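Local coordinates for protein epimerase (Methylomonas sp. DH-1, PDB 7CJ5) that catalyses the manganese-dependent epimerization of ketoses at C3, most actively converting L-ribulose to L-xylulose and also interconverting D-allulose and D-fructose, at residues A[3-8]-A[146-151]; A[40-45]-A[64-69]; A[184-189]-A[210-215]. All coordinates share one frame; numbering follows the deposited sequence.

Contact 1: A[3-8]-A[146-151]; sequences FPKRLE and GINIDL. With BDF (beta-D-fructopyranose), chain F.
Hydrogen bonds between Asn148 and the backbone of Phe3 tie the N-terminal segment to the start of strand 148-152. The carboxamide turns both its polar atoms to this one residue. OD1 of Asn148 accepts from N of Phe3 at 2.9 Å, in the carbonyl plane and on a lone pair, the bond almost straight at 172°. ND2 of Asn148 donates a hydrogen bond to O of Phe3 at 3.0 Å; the acceptor lies close to the amide plane, although the donor stands well above the carbonyl plane of Phe3. Held at both ends, the amide has its rotation fixed, and ND2 has a second acceptor in Glu107.

The charged pair lies deeper. Lys5 runs extended to CE and then bends (chi4 -80°), which carries NZ to OD1 of Asp150 at 3.0 Å, on the syn side of the carboxylate. On the way CE passes ND2 of Asn148 at 3.6 Å. The ammonium group is also held by Glu107 and by the carbonyl of Gly208, and Phe181 adds a cation-pi contact. Since Asp150 and Glu107 are close, the lysine probably offsets the repulsion between their carboxylates.

A CH-pi contact places CA of Gly146 over one face of the Phe3 ring. Phe3 CD2 also lies 3.3 Å from Asn148 OD1, with ring and amide planes 33° apart.

Lys5 thus reaches carboxylates of strands 107-112 and 148-152 and a carbonyl of strand 207-212, consistent with the segment before strand 8-12 lying across the N-terminal end of a TIM barrel, the end opposite the metal site.

Contact 2: A[40-45]-A[64-69]; sequences IEIALL and LRAHAS. With FUD (D-fructose), chain D.
Strands 40-43 and 65-69 run parallel in register, Ile40 beside Ala66 through Ala43 beside Ser69, with their short axes 4.3 Å apart at closest approach and twisted by -38°. Five backbone hydrogen bonds alternate between them, from Ile40 N to Arg65 O through to Leu44 N to Ser69 O, the last 2.8 Å long.

On the face carrying Glu41 and Ser69, the contact is polar. Glu41 is fully extended, CG anti to the backbone N (chi1 -175°), and its OE2 accepts a hydrogen bond from OG of Ser69 at 2.6 Å, on the anti side of the carboxylate. The other oxygen, OE1, is bonded to Tyr209, Thr244 and His211. With its hydrogen directed at Glu41, Ser69 OG accepts from O6 of D-fructose at 2.9 Å, so the carboxylate probably orients the hydroxyl that meets the sugar.

These are neighbouring strands of the TIM barrel, joined by helix 52-61 in a beta-alpha-beta crossover; Glu41 and Ser69 face the barrel interior, while Ile40, Ile42, Ala66 and Ala68 form the face turned to the surrounding helices. CD1 of Ile42 reaches CB of Ala66 at 3.9 Å. Leu64 and Leu44, just beyond the strand ends, add to this apolar packing. CD2 of Leu64 meets CB of Ile40 at 3.9 Å, the two side chains crossing at about a right angle. CD1 of Leu44 presses on CB of Ala68 at 3.3 Å, tighter than usual for two carbons.

Contact 3: A[184-189]-A[210-215]; sequences LDTYHM and VHIGES. With MN (manganese (II) ion), chain C; FUD (D-fructose), chain D.
Val210 lies beside Leu184 in a parallel pair of strands, its CA-H directed at Leu184 O, the carbonyl that also accepts from His211 N. His211 and Asp185 follow side by side on the barrel's inner face. Their carboxylate and ring planes are 74° apart, yet both reach the manganese ion: Asp185 OD2 at 2.0 Å and His211 ND1 at 2.3 Å. D-fructose adds O2 and O3, and Glu152 and Glu246 complete the six coordinating atoms. With ND1 on the metal and NE2 hydrogen-bonded to Glu41, the His211 ring is held from two sides.

At Ile212 the strand ends, its CD1 lying 4.1 Å from CG2 of Thr186. Next comes Gly213, whose O accepts from Thr186 OG1 at 2.7 Å; a chi1 of 58° sets this hydroxyl between the backbone N and the carbonyl carbon, turned to the loop. A valine in place of Thr186 would probably leave the carbonyl of Gly213 without its hydroxyl partner and the turn after the strand less firmly fixed.

Glu214 and Ser215 present their carbonyls to the edge of the Tyr187 ring, Ser215 O 3.1 Å from CE1, and a water bridges Ser215 O to Tyr187 O. The hydroxyl of Tyr187 is bonded to Tyr157 of the second subunit. Beside this ring, in the first turn of the helix, NE2 of His188 donates to O2 of the sugar at 3.0 Å and to its O1 at 3.1 Å.

Asp185 holds the metal with OD2 while OD1 caps the helix at Tyr187 N, 2.9 Å away. The ketose chelates manganese through the carbonyl O2 and the O3 on the epimerized carbon, a geometry in which metal and His188 would probably polarise the carbonyl and ease proton removal at C3.

Overall arrangement
All three contacts involve the same eight-stranded barrel. Contacts 2 and 3 are buried pairings of neighbouring parallel strands, on opposite sides of the chain's centre with their own centres about 17 Å apart; both touch D-fructose, but contact 2 supplies a hydroxyl, contact 3 two of the metal's protein ligands and a histidine that bonds the sugar. Glu41 OE1 and His211 NE2, 2.9 Å apart, link them directly. Contact 1, only partly buried, joins a non-strand segment to a strand through side-chain polar bonds in place of backbone pairing. It meets contact 2 through Glu8, which bonds to His67 and forms a salt bridge with Arg65, but does not touch contact 3.

Contact 1: A[3-8]-A[146-151]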
loop_
_atom_site.group_PDB
_atom_site.type_symbol
_atom_site.label_atom_id
_atom_site.label_comp_id
_atom_site.label_asym_id
_atom_site.label_seq_id
_atom_site.Cartn_x
_atom_site.Cartn_y
_atom_site.Cartn_z
ATOM N N PHE A 3 -19.027 21.969 13.158
ATOM C CA PHE A 3 -18.355 23.136 13.779
ATOM C C PHE A 3 -17.455 23.783 12.746
ATOM O O PHE A 3 -17.001 23.121 11.816
ATOM C CB PHE A 3 -17.566 22.733 15.022
ATOM C CG PHE A 3 -18.467 22.076 16.014
ATOM C CD1 PHE A 3 -19.362 22.830 16.752
ATOM C CD2 PHE A 3 -18.495 20.701 16.108
ATOM C CE1 PHE A 3 -20.237 22.212 17.629
ATOM C CE2 PHE A 3 -19.360 20.087 16.990
ATOM C CZ PHE A 3 -20.231 20.842 17.742
ATOM N N PRO A 4 -17.184 25.093 12.901
ATOM C CA PRO A 4 -16.421 25.839 11.908
ATOM C C PRO A 4 -15.059 25.205 11.607
ATOM O O PRO A 4 -14.390 24.733 12.522
ATOM C CB PRO A 4 -16.253 27.217 12.557
ATOM C CG PRO A 4 -17.443 27.331 13.487
ATOM C CD PRO A 4 -17.614 25.929 14.035
ATOM N N LYS A 5 -14.701 25.228 10.326
ATOM C CA LYS A 5 -13.370 24.843 9.805
ATOM C C LYS A 5 -12.748 26.077 9.149
ATOM O O LYS A 5 -13.500 26.929 8.616
ATOM C CB LYS A 5 -13.516 23.683 8.817
ATOM C CG LYS A 5 -14.029 22.386 9.426
ATOM C CD LYS A 5 -14.214 21.289 8.418
ATOM C CE LYS A 5 -14.656 19.988 9.052
ATOM N NZ LYS A 5 -13.517 19.271 9.659
ATOM N N ARG A 6 -11.428 26.198 9.225
ATOM C CA ARG A 6 -10.687 27.277 8.538
ATOM C C ARG A 6 -9.573 26.627 7.724
ATOM O O ARG A 6 -9.099 25.542 8.113
ATOM C CB ARG A 6 -10.133 28.293 9.542
ATOM C CG ARG A 6 -9.179 27.692 10.564
ATOM C CD ARG A 6 -8.955 28.605 11.757
ATOM N NE ARG A 6 -8.208 29.801 11.402
ATOM C CZ ARG A 6 -7.665 30.645 12.272
ATOM N NH1 ARG A 6 -7.780 30.442 13.571
ATOM N NH2 ARG A 6 -7.004 31.698 11.836
ATOM N N LEU A 7 -9.178 27.270 6.631
ATOM C CA LEU A 7 -7.977 26.856 5.877
ATOM C C LEU A 7 -6.778 27.055 6.811
ATOM O O LEU A 7 -6.503 28.188 7.213
ATOM C CB LEU A 7 -7.859 27.689 4.598
ATOM C CG LEU A 7 -6.682 27.304 3.709
ATOM C CD1 LEU A 7 -6.685 25.801 3.474
ATOM C CD2 LEU A 7 -6.710 28.074 2.394
ATOM N N GLU A 8 -6.112 25.976 7.183
ATOM C CA GLU A 8 -4.930 26.050 8.078
ATOM C C GLU A 8 -4.045 24.836 7.812
ATOM O O GLU A 8 -4.589 23.772 7.467
ATOM C CB GLU A 8 -5.355 26.148 9.546
ATOM C CG GLU A 8 -6.313 25.063 10.009
ATOM C CD GLU A 8 -6.755 25.226 11.457
ATOM O OE1 GLU A 8 -7.713 24.551 11.867
ATOM O OE2 GLU A 8 -6.131 26.028 12.183
ATOM N N GLY A 146 -17.748 20.866 20.671
ATOM C CA GLY A 146 -17.487 21.625 19.437
ATOM C C GLY A 146 -16.391 20.974 18.613
ATOM O O GLY A 146 -15.616 21.692 17.966
ATOM N N ILE A 147 -16.320 19.645 18.641
ATOM C CA ILE A 147 -15.265 18.884 17.926
ATOM C C ILE A 147 -15.910 18.128 16.767
ATOM O O ILE A 147 -16.939 17.448 16.974
ATOM C CB ILE A 147 -14.491 17.970 18.892
ATOM C CG1 ILE A 147 -13.563 18.797 19.784
ATOM C CG2 ILE A 147 -13.733 16.897 18.133
ATOM C CD1 ILE A 147 -12.920 18.016 20.906
ATOM N N ASN A 148 -15.332 18.305 15.578
ATOM C CA ASN A 148 -15.632 17.487 14.380
ATOM C C ASN A 148 -14.741 16.243 14.430
ATOM O O ASN A 148 -13.576 16.360 14.857
ATOM C CB ASN A 148 -15.391 18.251 13.079
ATOM C CG ASN A 148 -16.223 19.508 12.949
ATOM O OD1 ASN A 148 -17.431 19.496 13.185
ATOM N ND2 ASN A 148 -15.588 20.588 12.523
ATOM N N ILE A 149 -15.271 15.102 13.998
ATOM C CA ILE A 149 -14.463 13.882 13.745
ATOM C C ILE A 149 -14.347 13.689 12.228
ATOM O O ILE A 149 -15.358 13.866 11.509
ATOM C CB ILE A 149 -15.029 12.654 14.483
ATOM C CG1 ILE A 149 -16.383 12.194 13.943
ATOM C CG2 ILE A 149 -15.096 12.917 15.980
ATOM C CD1 ILE A 149 -16.716 10.757 14.308
ATOM N N ASP A 150 -13.133 13.378 11.765
ATOM C CA ASP A 150 -12.812 13.196 10.330
ATOM C C ASP A 150 -12.214 11.796 10.188
ATOM O O ASP A 150 -11.136 11.554 10.766
ATOM C CB ASP A 150 -11.890 14.312 9.835
ATOM C CG ASP A 150 -12.250 15.663 10.429
ATOM O OD1 ASP A 150 -13.168 16.311 9.895
ATOM O OD2 ASP A 150 -11.628 16.042 11.443
ATOM N N LEU A 151 -12.916 10.911 9.481
ATOM C CA LEU A 151 -12.560 9.476 9.359
ATOM C C LEU A 151 -11.577 9.316 8.201
ATOM O O LEU A 151 -11.967 9.577 7.032
ATOM C CB LEU A 151 -13.824 8.661 9.110
ATOM C CG LEU A 151 -14.967 8.896 10.091
ATOM C CD1 LEU A 151 -16.146 8.020 9.736
ATOM C CD2 LEU A 151 -14.542 8.630 11.517
HETATM C C1 BDF F . -4.034 30.032 5.046
HETATM C C2 BDF F . -3.063 31.087 5.555
HETATM C C3 BDF F . -2.493 30.730 6.938
HETATM C C4 BDF F . -1.681 31.901 7.482
HETATM C C5 BDF F . -2.543 33.151 7.532
HETATM C C6 BDF F . -3.115 33.426 6.156
HETATM O O1 BDF F . -4.342 30.307 3.686
HETATM O O2 BDF F . -1.982 31.228 4.665
HETATM O O3 BDF F . -1.671 29.574 6.824
HETATM O O4 BDF F . -1.176 31.591 8.782
HETATM O O5 BDF F . -3.617 32.972 8.461
HETATM O O6 BDF F . -3.831 32.291 5.639
#

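Contact 2: A[40-45]-A[64-69]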
loop_
_atom_site.group_PDB
_atom_site.type_symbol
_atom_site.label_atom_id
_atom_site.label_comp_id
_atom_site.label_asym_id
_atom_site.label_seq_id
_atom_site.Cartn_x
_atom_site.Cartn_y
_atom_site.Cartn_z
ATOM N N ILE A 40 -0.164 22.094 15.146
ATOM C CA ILE A 40 0.460 20.750 15.253
ATOM C C ILE A 40 -0.677 19.737 15.358
ATOM O O ILE A 40 -1.663 20.001 16.087
ATOM C CB ILE A 40 1.430 20.653 16.442
ATOM C CG1 ILE A 40 2.069 19.264 16.515
ATOM C CG2 ILE A 40 0.752 21.036 17.750
ATOM C CD1 ILE A 40 3.381 19.252 17.248
ATOM N N GLU A 41 -0.559 18.647 14.609
ATOM C CA GLU A 41 -1.451 17.475 14.740
ATOM C C GLU A 41 -0.803 16.527 15.754
ATOM O O GLU A 41 0.234 15.915 15.444
ATOM C CB GLU A 41 -1.679 16.817 13.388
ATOM C CG GLU A 41 -2.681 15.677 13.459
ATOM C CD GLU A 41 -2.964 15.050 12.112
ATOM O OE1 GLU A 41 -3.256 15.810 11.179
ATOM O OE2 GLU A 41 -2.867 13.815 11.998
ATOM N N ILE A 42 -1.365 16.456 16.950
ATOM C CA ILE A 42 -0.793 15.645 18.061
ATOM C C ILE A 42 -1.291 14.212 17.922
ATOM O O ILE A 42 -2.497 14.035 17.761
ATOM C CB ILE A 42 -1.146 16.247 19.424
ATOM C CG1 ILE A 42 -0.632 17.682 19.536
ATOM C CG2 ILE A 42 -0.622 15.354 20.539
ATOM C CD1 ILE A 42 -1.146 18.415 20.753
ATOM N N ALA A 43 -0.379 13.241 17.959
ATOM C CA ALA A 43 -0.703 11.802 17.848
ATOM C C ALA A 43 -1.156 11.318 19.228
ATOM O O ALA A 43 -0.362 11.409 20.172
ATOM C CB ALA A 43 0.494 11.041 17.330
ATOM N N LEU A 44 -2.413 10.895 19.353
ATOM C CA LEU A 44 -3.022 10.511 20.651
ATOM C C LEU A 44 -3.260 8.995 20.678
ATOM O O LEU A 44 -4.325 8.562 21.176
ATOM C CB LEU A 44 -4.326 11.291 20.829
ATOM C CG LEU A 44 -4.169 12.788 21.078
ATOM C CD1 LEU A 44 -5.521 13.435 21.350
ATOM C CD2 LEU A 44 -3.201 13.054 22.221
ATOM N N LEU A 45 -2.299 8.211 20.188
ATOM C CA LEU A 45 -2.404 6.726 20.176
ATOM C C LEU A 45 -2.560 6.232 21.621
ATOM O O LEU A 45 -3.251 5.208 21.828
ATOM C CB LEU A 45 -1.182 6.113 19.482
ATOM C CG LEU A 45 -1.347 5.887 17.978
ATOM C CD1 LEU A 45 -1.197 7.195 17.208
ATOM C CD2 LEU A 45 -0.360 4.843 17.470
ATOM N N LEU A 64 0.762 28.367 18.998
ATOM C CA LEU A 64 0.396 27.346 17.997
ATOM C C LEU A 64 -0.929 26.700 18.416
ATOM O O LEU A 64 -1.134 26.454 19.623
ATOM C CB LEU A 64 1.535 26.325 17.917
ATOM C CG LEU A 64 1.615 25.523 16.618
ATOM C CD1 LEU A 64 2.000 26.405 15.436
ATOM C CD2 LEU A 64 2.599 24.382 16.772
ATOM N N ARG A 65 -1.798 26.449 17.446
ATOM C CA ARG A 65 -3.055 25.685 17.646
ATOM C C ARG A 65 -2.727 24.197 17.539
ATOM O O ARG A 65 -1.611 23.867 17.089
ATOM C CB ARG A 65 -4.098 26.109 16.611
ATOM C CG ARG A 65 -4.482 27.576 16.732
ATOM C CD ARG A 65 -5.746 27.875 15.968
ATOM N NE ARG A 65 -5.575 27.796 14.529
ATOM C CZ ARG A 65 -4.971 28.717 13.783
ATOM N NH1 ARG A 65 -4.444 29.791 14.349
ATOM N NH2 ARG A 65 -4.896 28.565 12.471
ATOM N N ALA A 66 -3.668 23.344 17.944
ATOM C CA ALA A 66 -3.520 21.876 17.913
ATOM C C ALA A 66 -4.813 21.238 17.414
ATOM O O ALA A 66 -5.904 21.711 17.785
ATOM C CB ALA A 66 -3.162 21.355 19.280
ATOM N N HIS A 67 -4.665 20.203 16.592
ATOM C CA HIS A 67 -5.693 19.168 16.332
ATOM C C HIS A 67 -5.067 17.836 16.734
ATOM O O HIS A 67 -3.895 17.844 17.169
ATOM C CB HIS A 67 -6.163 19.206 14.875
ATOM C CG HIS A 67 -6.822 20.485 14.486
ATOM N ND1 HIS A 67 -7.941 20.974 15.145
ATOM C CD2 HIS A 67 -6.545 21.355 13.489
ATOM C CE1 HIS A 67 -8.321 22.106 14.573
ATOM N NE2 HIS A 67 -7.478 22.364 13.546
ATOM N N ALA A 68 -5.813 16.741 16.648
ATOM C CA ALA A 68 -5.296 15.419 17.059
ATOM C C ALA A 68 -5.719 14.358 16.051
ATOM O O ALA A 68 -6.798 14.479 15.445
ATOM C CB ALA A 68 -5.759 15.071 18.455
ATOM N N SER A 69 -4.870 13.349 15.904
ATOM C CA SER A 69 -5.152 12.112 15.146
ATOM C C SER A 69 -4.722 10.931 16.004
ATOM O O SER A 69 -3.884 11.096 16.924
ATOM C CB SER A 69 -4.468 12.108 13.805
ATOM O OG SER A 69 -3.059 12.153 13.954
HETATM C C1 FUD D . -0.983 6.188 8.573
HETATM C C2 FUD D . -1.435 7.606 8.358
HETATM C C3 FUD D . -1.463 8.529 9.550
HETATM C C4 FUD D . -2.152 7.718 10.630
HETATM C C5 FUD D . -2.112 8.242 12.064
HETATM C C6 FUD D . -1.303 9.503 12.297
HETATM O O1 FUD D . -0.592 5.587 7.336
HETATM O O2 FUD D . -1.758 7.987 7.241
HETATM O O3 FUD D . -2.191 9.724 9.254
HETATM O O4 FUD D . -3.484 7.579 10.174
HETATM O O5 FUD D . -3.444 8.394 12.549
HETATM O O6 FUD D . -1.361 9.801 13.718
#

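Contact 3: A[184-189]-A[210-215]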
loop_
_atom_site.group_PDB
_atom_site.type_symbol
_atom_site.label_atom_id
_atom_site.label_comp_id
_atom_site.label_asym_id
_atom_site.label_seq_id
_atom_site.Cartn_x
_atom_site.Cartn_y
_atom_site.Cartn_z
ATOM N N LEU A 184 -9.170 12.557 3.794
ATOM C CA LEU A 184 -8.415 11.978 2.656
ATOM C C LEU A 184 -6.919 12.212 2.868
ATOM O O LEU A 184 -6.540 13.245 3.430
ATOM C CB LEU A 184 -8.883 12.602 1.341
ATOM C CG LEU A 184 -10.231 12.121 0.811
ATOM C CD1 LEU A 184 -10.611 12.884 -0.453
ATOM C CD2 LEU A 184 -10.216 10.619 0.546
ATOM N N ASP A 185 -6.116 11.267 2.392
ATOM C CA ASP A 185 -4.643 11.244 2.541
ATOM C C ASP A 185 -4.043 10.864 1.187
ATOM O O ASP A 185 -4.344 9.760 0.713
ATOM C CB ASP A 185 -4.252 10.249 3.630
ATOM C CG ASP A 185 -2.756 10.154 3.866
ATOM O OD1 ASP A 185 -2.008 10.225 2.880
ATOM O OD2 ASP A 185 -2.351 9.997 5.042
ATOM N N THR A 186 -3.223 11.735 0.597
ATOM C CA THR A 186 -2.719 11.587 -0.795
ATOM C C THR A 186 -1.900 10.297 -0.925
ATOM O O THR A 186 -1.927 9.717 -2.016
ATOM C CB THR A 186 -1.947 12.835 -1.251
ATOM O OG1 THR A 186 -0.861 13.086 -0.361
ATOM C CG2 THR A 186 -2.839 14.057 -1.337
ATOM N N TYR A 187 -1.201 9.865 0.134
ATOM C CA TYR A 187 -0.380 8.622 0.124
ATOM C C TYR A 187 -1.297 7.411 -0.090
ATOM O O TYR A 187 -1.020 6.540 -0.932
ATOM C CB TYR A 187 0.428 8.493 1.416
ATOM C CG TYR A 187 0.974 7.113 1.682
ATOM C CD1 TYR A 187 2.101 6.641 1.022
ATOM C CD2 TYR A 187 0.351 6.265 2.583
ATOM C CE1 TYR A 187 2.612 5.377 1.278
ATOM C CE2 TYR A 187 0.836 4.989 2.837
ATOM C CZ TYR A 187 1.974 4.544 2.184
ATOM O OH TYR A 187 2.453 3.293 2.435
ATOM N N HIS A 188 -2.393 7.360 0.659
ATOM C CA HIS A 188 -3.394 6.268 0.579
ATOM C C HIS A 188 -4.139 6.359 -0.758
ATOM O O HIS A 188 -4.341 5.317 -1.402
ATOM C CB HIS A 188 -4.309 6.326 1.812
ATOM C CG HIS A 188 -3.565 6.078 3.082
ATOM N ND1 HIS A 188 -2.845 4.907 3.295
ATOM C CD2 HIS A 188 -3.397 6.835 4.188
ATOM C CE1 HIS A 188 -2.288 4.947 4.490
ATOM N NE2 HIS A 188 -2.590 6.128 5.050
ATOM N N MET A 189 -4.513 7.569 -1.169
ATOM C CA MET A 189 -5.273 7.815 -2.420
ATOM C C MET A 189 -4.465 7.292 -3.608
ATOM O O MET A 189 -5.053 6.696 -4.537
ATOM C CB MET A 189 -5.542 9.306 -2.582
ATOM C CG MET A 189 -6.480 9.848 -1.527
ATOM S SD MET A 189 -6.754 11.613 -1.763
ATOM C CE MET A 189 -7.755 11.573 -3.248
ATOM N N VAL A 210 -7.459 16.887 5.560
ATOM C CA VAL A 210 -6.533 16.419 4.492
ATOM C C VAL A 210 -5.158 16.086 5.083
ATOM O O VAL A 210 -4.610 16.891 5.859
ATOM C CB VAL A 210 -6.446 17.461 3.366
ATOM C CG1 VAL A 210 -5.332 17.139 2.385
ATOM C CG2 VAL A 210 -7.779 17.592 2.646
ATOM N N HIS A 211 -4.619 14.921 4.714
ATOM C CA HIS A 211 -3.188 14.586 4.905
ATOM C C HIS A 211 -2.469 14.635 3.558
ATOM O O HIS A 211 -2.984 14.075 2.571
ATOM C CB HIS A 211 -3.014 13.223 5.570
ATOM C CG HIS A 211 -3.196 13.267 7.046
ATOM N ND1 HIS A 211 -3.044 12.150 7.828
ATOM C CD2 HIS A 211 -3.513 14.283 7.881
ATOM C CE1 HIS A 211 -3.258 12.466 9.085
ATOM N NE2 HIS A 211 -3.557 13.775 9.148
ATOM N N ILE A 212 -1.309 15.284 3.563
ATOM C CA ILE A 212 -0.360 15.365 2.422
ATOM C C ILE A 212 0.816 14.441 2.716
ATOM O O ILE A 212 1.567 14.694 3.703
ATOM C CB ILE A 212 0.093 16.809 2.179
ATOM C CG1 ILE A 212 -1.116 17.739 2.031
ATOM C CG2 ILE A 212 1.027 16.872 0.982
ATOM C CD1 ILE A 212 -2.074 17.342 0.914
ATOM N N GLY A 213 0.952 13.409 1.889
ATOM C CA GLY A 213 2.108 12.500 1.874
ATOM C C GLY A 213 2.474 12.111 0.448
ATOM O O GLY A 213 1.560 11.911 -0.370
ATOM N N GLU A 214 3.774 12.011 0.158
ATOM C CA GLU A 214 4.281 11.520 -1.148
ATOM C C GLU A 214 4.014 10.005 -1.234
ATOM O O GLU A 214 3.744 9.369 -0.187
ATOM C CB GLU A 214 5.755 11.912 -1.299
ATOM C CG GLU A 214 6.338 11.599 -2.659
ATOM C CD GLU A 214 5.551 12.141 -3.842
ATOM O OE1 GLU A 214 5.893 13.237 -4.336
ATOM O OE2 GLU A 214 4.601 11.470 -4.268
ATOM N N SER A 215 4.063 9.448 -2.448
ATOM C CA SER A 215 3.780 8.017 -2.738
ATOM C C SER A 215 4.597 7.111 -1.805
ATOM O O SER A 215 4.060 6.080 -1.343
ATOM C CB SER A 215 4.049 7.707 -4.186
ATOM O OG SER A 215 5.331 8.179 -4.582
HETATM MN MN MN C . -2.512 10.077 7.060
HETATM C C1 FUD D . -0.983 6.188 8.573
HETATM C C2 FUD D . -1.435 7.606 8.358
HETATM C C3 FUD D . -1.463 8.529 9.550
HETATM C C4 FUD D . -2.152 7.718 10.630
HETATM C C5 FUD D . -2.112 8.242 12.064
HETATM C C6 FUD D . -1.303 9.503 12.297
HETATM O O1 FUD D . -0.592 5.587 7.336
HETATM O O2 FUD D . -1.758 7.987 7.241
HETATM O O3 FUD D . -2.191 9.724 9.254
HETATM O O4 FUD D . -3.484 7.579 10.174
HETATM O O5 FUD D . -3.444 8.394 12.549
HETATM O O6 FUD D . -1.361 9.801 13.718
HETATM O O HOH W 1 1.346 5.502 -2.229
#